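Local coordinates for protein Hep_Hag family (Burkholderia pseudomallei, PDB 3S6L) that forms part of the YadA-like head of the trimeric autotransporter adhesin BoaA, a cell-surface protein that probably mediates attachment to host epithelial cells, at residues Ala93-Gly104 with Ser107-Ala118. Numbering follows the deposited sequence.
With ZN (zinc ion), chain R.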
loop_
_atom_site.group_PDB
_atom_site.type_symbol
_atom_site.label_atom_id
_atom_site.label_comp_id
_atom_site.label_asym_id
_atom_site.label_seq_id
_atom_site.Cartn_x
_atom_site.Cartn_y
_atom_site.Cartn_z
ATOM N N ALA A 93 -12.239 -2.464 3.134
ATOM C CA ALA A 93 -11.686 -1.463 2.216
ATOM C C ALA A 93 -10.272 -1.045 2.594
ATOM O O ALA A 93 -9.968 -0.891 3.792
ATOM C CB ALA A 93 -12.580 -0.253 2.134
ATOM N N SER A 94 -9.419 -0.843 1.568
ATOM C CA SER A 94 -8.024 -0.470 1.760
ATOM C C SER A 94 -7.625 0.663 0.831
ATOM O O SER A 94 -7.732 0.531 -0.408
ATOM C CB SER A 94 -7.102 -1.675 1.502
ATOM O OG SER A 94 -7.529 -2.825 2.214
ATOM N N ALA A 95 -7.162 1.772 1.424
ATOM C CA ALA A 95 -6.772 2.963 0.662
ATOM C C ALA A 95 -5.333 3.327 0.986
ATOM O O ALA A 95 -4.953 3.454 2.149
ATOM C CB ALA A 95 -7.685 4.107 0.977
ATOM N N PHE A 96 -4.543 3.486 -0.067
ATOM C CA PHE A 96 -3.140 3.847 0.005
ATOM C C PHE A 96 -2.866 5.064 -0.873
ATOM O O PHE A 96 -3.100 5.042 -2.092
ATOM C CB PHE A 96 -2.247 2.688 -0.442
ATOM C CG PHE A 96 -0.762 3.016 -0.359
ATOM C CD1 PHE A 96 -0.118 3.135 0.895
ATOM C CD2 PHE A 96 -0.014 3.259 -1.517
ATOM C CE1 PHE A 96 1.256 3.484 0.992
ATOM C CE2 PHE A 96 1.346 3.590 -1.430
ATOM C CZ PHE A 96 1.988 3.700 -0.173
ATOM N N GLY A 97 -2.357 6.123 -0.247
ATOM C CA GLY A 97 -1.937 7.289 -0.976
ATOM C C GLY A 97 -2.677 8.481 -0.422
ATOM O O GLY A 97 -3.792 8.328 0.102
ATOM N N GLN A 98 -2.073 9.660 -0.527
ATOM C CA GLN A 98 -2.677 10.847 0.040
ATOM C C GLN A 98 -4.057 11.079 -0.602
ATOM O O GLN A 98 -4.171 11.028 -1.840
ATOM C CB GLN A 98 -1.734 12.060 -0.166
ATOM C CG GLN A 98 -2.112 13.312 0.646
ATOM C CD GLN A 98 -2.926 14.296 -0.183
ATOM O OE1 GLN A 98 -2.651 14.451 -1.376
ATOM N NE2 GLN A 98 -3.924 14.982 0.441
ATOM N N GLY A 99 -5.093 11.304 0.220
ATOM C CA GLY A 99 -6.468 11.612 -0.287
ATOM C C GLY A 99 -7.123 10.463 -1.049
ATOM O O GLY A 99 -8.083 10.665 -1.810
ATOM N N ALA A 100 -6.590 9.248 -0.880
ATOM C CA ALA A 100 -7.129 8.074 -1.543
ATOM C C ALA A 100 -8.397 7.681 -0.782
ATOM O O ALA A 100 -8.458 7.837 0.432
ATOM C CB ALA A 100 -6.125 6.921 -1.524
ATOM N N LEU A 101 -9.395 7.172 -1.494
ATOM C CA LEU A 101 -10.658 6.781 -0.836
ATOM C C LEU A 101 -11.108 5.411 -1.349
ATOM O O LEU A 101 -11.266 5.227 -2.551
ATOM C CB LEU A 101 -11.767 7.822 -1.045
ATOM C CG LEU A 101 -13.163 7.489 -0.497
ATOM C CD1 LEU A 101 -13.214 7.559 1.051
ATOM C CD2 LEU A 101 -14.248 8.409 -1.117
ATOM N N ALA A 102 -11.245 4.450 -0.447
ATOM C CA ALA A 102 -11.769 3.156 -0.811
ATOM C C ALA A 102 -13.079 3.057 -0.035
ATOM O O ALA A 102 -13.081 2.736 1.155
ATOM C CB ALA A 102 -10.783 2.040 -0.396
ATOM N N SER A 103 -14.182 3.366 -0.707
ATOM C CA SER A 103 -15.455 3.503 -0.011
ATOM C C SER A 103 -16.364 2.307 -0.260
ATOM O O SER A 103 -17.193 2.031 0.555
ATOM C CB SER A 103 -16.163 4.796 -0.400
ATOM O OG SER A 103 -16.333 4.793 -1.790
ATOM N N GLY A 104 -16.197 1.618 -1.394
ATOM C CA GLY A 104 -16.969 0.411 -1.697
ATOM C C GLY A 104 -16.629 -0.698 -0.709
ATOM O O GLY A 104 -15.491 -0.779 -0.201
ATOM N N SER A 107 -13.305 -2.800 -1.405
ATOM C CA SER A 107 -12.626 -2.029 -2.432
ATOM C C SER A 107 -11.170 -1.719 -2.030
ATOM O O SER A 107 -10.802 -1.826 -0.878
ATOM C CB SER A 107 -13.408 -0.739 -2.725
ATOM O OG SER A 107 -13.323 0.149 -1.618
ATOM N N THR A 108 -10.358 -1.311 -2.994
ATOM C CA THR A 108 -8.944 -1.123 -2.772
ATOM C C THR A 108 -8.531 0.024 -3.660
ATOM O O THR A 108 -8.689 -0.045 -4.898
ATOM C CB THR A 108 -8.146 -2.422 -3.131
ATOM O OG1 THR A 108 -8.696 -3.531 -2.406
ATOM C CG2 THR A 108 -6.670 -2.284 -2.793
ATOM N N ALA A 109 -8.059 1.096 -3.029
ATOM C CA ALA A 109 -7.653 2.316 -3.730
ATOM C C ALA A 109 -6.175 2.533 -3.523
ATOM O O ALA A 109 -5.746 2.784 -2.385
ATOM C CB ALA A 109 -8.454 3.540 -3.224
ATOM N N LEU A 110 -5.407 2.465 -4.615
ATOM C CA LEU A 110 -3.938 2.519 -4.568
ATOM C C LEU A 110 -3.376 3.665 -5.407
ATOM O O LEU A 110 -3.259 3.558 -6.633
ATOM C CB LEU A 110 -3.381 1.165 -5.043
ATOM C CG LEU A 110 -3.863 -0.049 -4.226
ATOM C CD1 LEU A 110 -3.508 -1.321 -4.929
ATOM C CD2 LEU A 110 -3.285 -0.066 -2.836
ATOM N N GLY A 111 -3.064 4.784 -4.769
ATOM C CA GLY A 111 -2.575 5.965 -5.484
ATOM C C GLY A 111 -3.236 7.242 -4.975
ATOM O O GLY A 111 -4.410 7.228 -4.560
ATOM N N ALA A 112 -2.486 8.341 -5.005
ATOM C CA ALA A 112 -2.960 9.620 -4.467
ATOM C C ALA A 112 -4.250 10.020 -5.164
ATOM O O ALA A 112 -4.313 9.996 -6.392
ATOM C CB ALA A 112 -1.901 10.708 -4.658
ATOM N N HIS A 113 -5.272 10.375 -4.393
ATOM C CA HIS A 113 -6.558 10.826 -4.964
ATOM C C HIS A 113 -7.238 9.798 -5.875
ATOM O O HIS A 113 -8.056 10.170 -6.737
ATOM C CB HIS A 113 -6.422 12.196 -5.674
ATOM C CG HIS A 113 -5.876 13.273 -4.789
ATOM N ND1 HIS A 113 -6.650 13.939 -3.856
ATOM C CD2 HIS A 113 -4.625 13.775 -4.671
ATOM C CE1 HIS A 113 -5.901 14.812 -3.208
ATOM N NE2 HIS A 113 -4.670 14.737 -3.688
ATOM N N SER A 114 -6.934 8.521 -5.671
ATOM C CA SER A 114 -7.660 7.447 -6.345
ATOM C C SER A 114 -8.935 7.186 -5.542
ATOM O O SER A 114 -8.954 7.416 -4.336
ATOM C CB SER A 114 -6.837 6.164 -6.399
ATOM O OG SER A 114 -6.513 5.741 -5.063
ATOM N N THR A 115 -9.979 6.707 -6.210
ATOM C CA THR A 115 -11.281 6.463 -5.579
ATOM C C THR A 115 -11.787 5.086 -6.044
ATOM O O THR A 115 -12.008 4.865 -7.239
ATOM C CB THR A 115 -12.348 7.575 -5.937
ATOM O OG1 THR A 115 -11.856 8.881 -5.565
ATOM C CG2 THR A 115 -13.724 7.320 -5.225
ATOM N N ALA A 116 -11.899 4.155 -5.116
ATOM C CA ALA A 116 -12.494 2.854 -5.413
ATOM C C ALA A 116 -13.856 2.859 -4.758
ATOM O O ALA A 116 -13.986 2.586 -3.547
ATOM C CB ALA A 116 -11.649 1.710 -4.900
ATOM N N ALA A 117 -14.863 3.182 -5.571
ATOM C CA ALA A 117 -16.171 3.502 -5.051
ATOM C C ALA A 117 -17.143 2.326 -5.100
ATOM O O ALA A 117 -17.979 2.187 -4.225
ATOM C CB ALA A 117 -16.750 4.739 -5.787
ATOM N N ALA A 118 -17.039 1.495 -6.135
ATOM C CA ALA A 118 -17.997 0.407 -6.369
ATOM C C ALA A 118 -17.612 -0.799 -5.505
ATOM O O ALA A 118 -16.441 -0.942 -5.190
ATOM C CB ALA A 118 -18.024 0.033 -7.849
HETATM ZN ZN ZN R . -3.334 15.954 -2.656
HETATM O O HOH W 1 -9.370 -4.042 0.433
HETATM O O HOH W 2 -10.177 10.241 -3.733
#
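S94 to F96 run parallel to T108 to L110, the strand axes 4.6 Å apart and only 5° from parallel, as successive coils of the left-handed beta-roll of YadA-like heads. F96 N donates to A109 O at 2.7 Å, nearly straight, and G111 N to F96 O. Type II turns, G97-A100 and G111-S114, carry each coil into its second strand, where L101 N donates to S114 O and A116 N to L101 O. G97 and G111 adopt backbone angles at which a CB would press on the preceding carbonyl. Between the two layers of the roll, A95, A100, A102 and A109 are small enough for close packing; A109 CB lies 4.0 Å from A102 CB. S107 OG, set between its backbone N and carbonyl carbon (chi1 69°), reaches G104 O at 2.8 Å, sharing that acceptor with S107 N. At the turns, Q98 OE1 and H113 NE2 each bind zinc at 2.1 Å; the two side chains run side by side, pointing the same way, with amide and imidazole planes 78° apart and the backbone carbonyl O of Q98 over the ring face. Q84 OE1 accepts from Q98 NE2, consistent with an amide turned so that its oxygen faces the metal. On the trimer side, L110 CD2 packs on F96 CB, and L110 meets L110 of both other subunits. Strands 80-82 and 122-124 flank the 94-96/108-110 pair in the long sheet, while 129-130 continues the shorter one beyond 115-116.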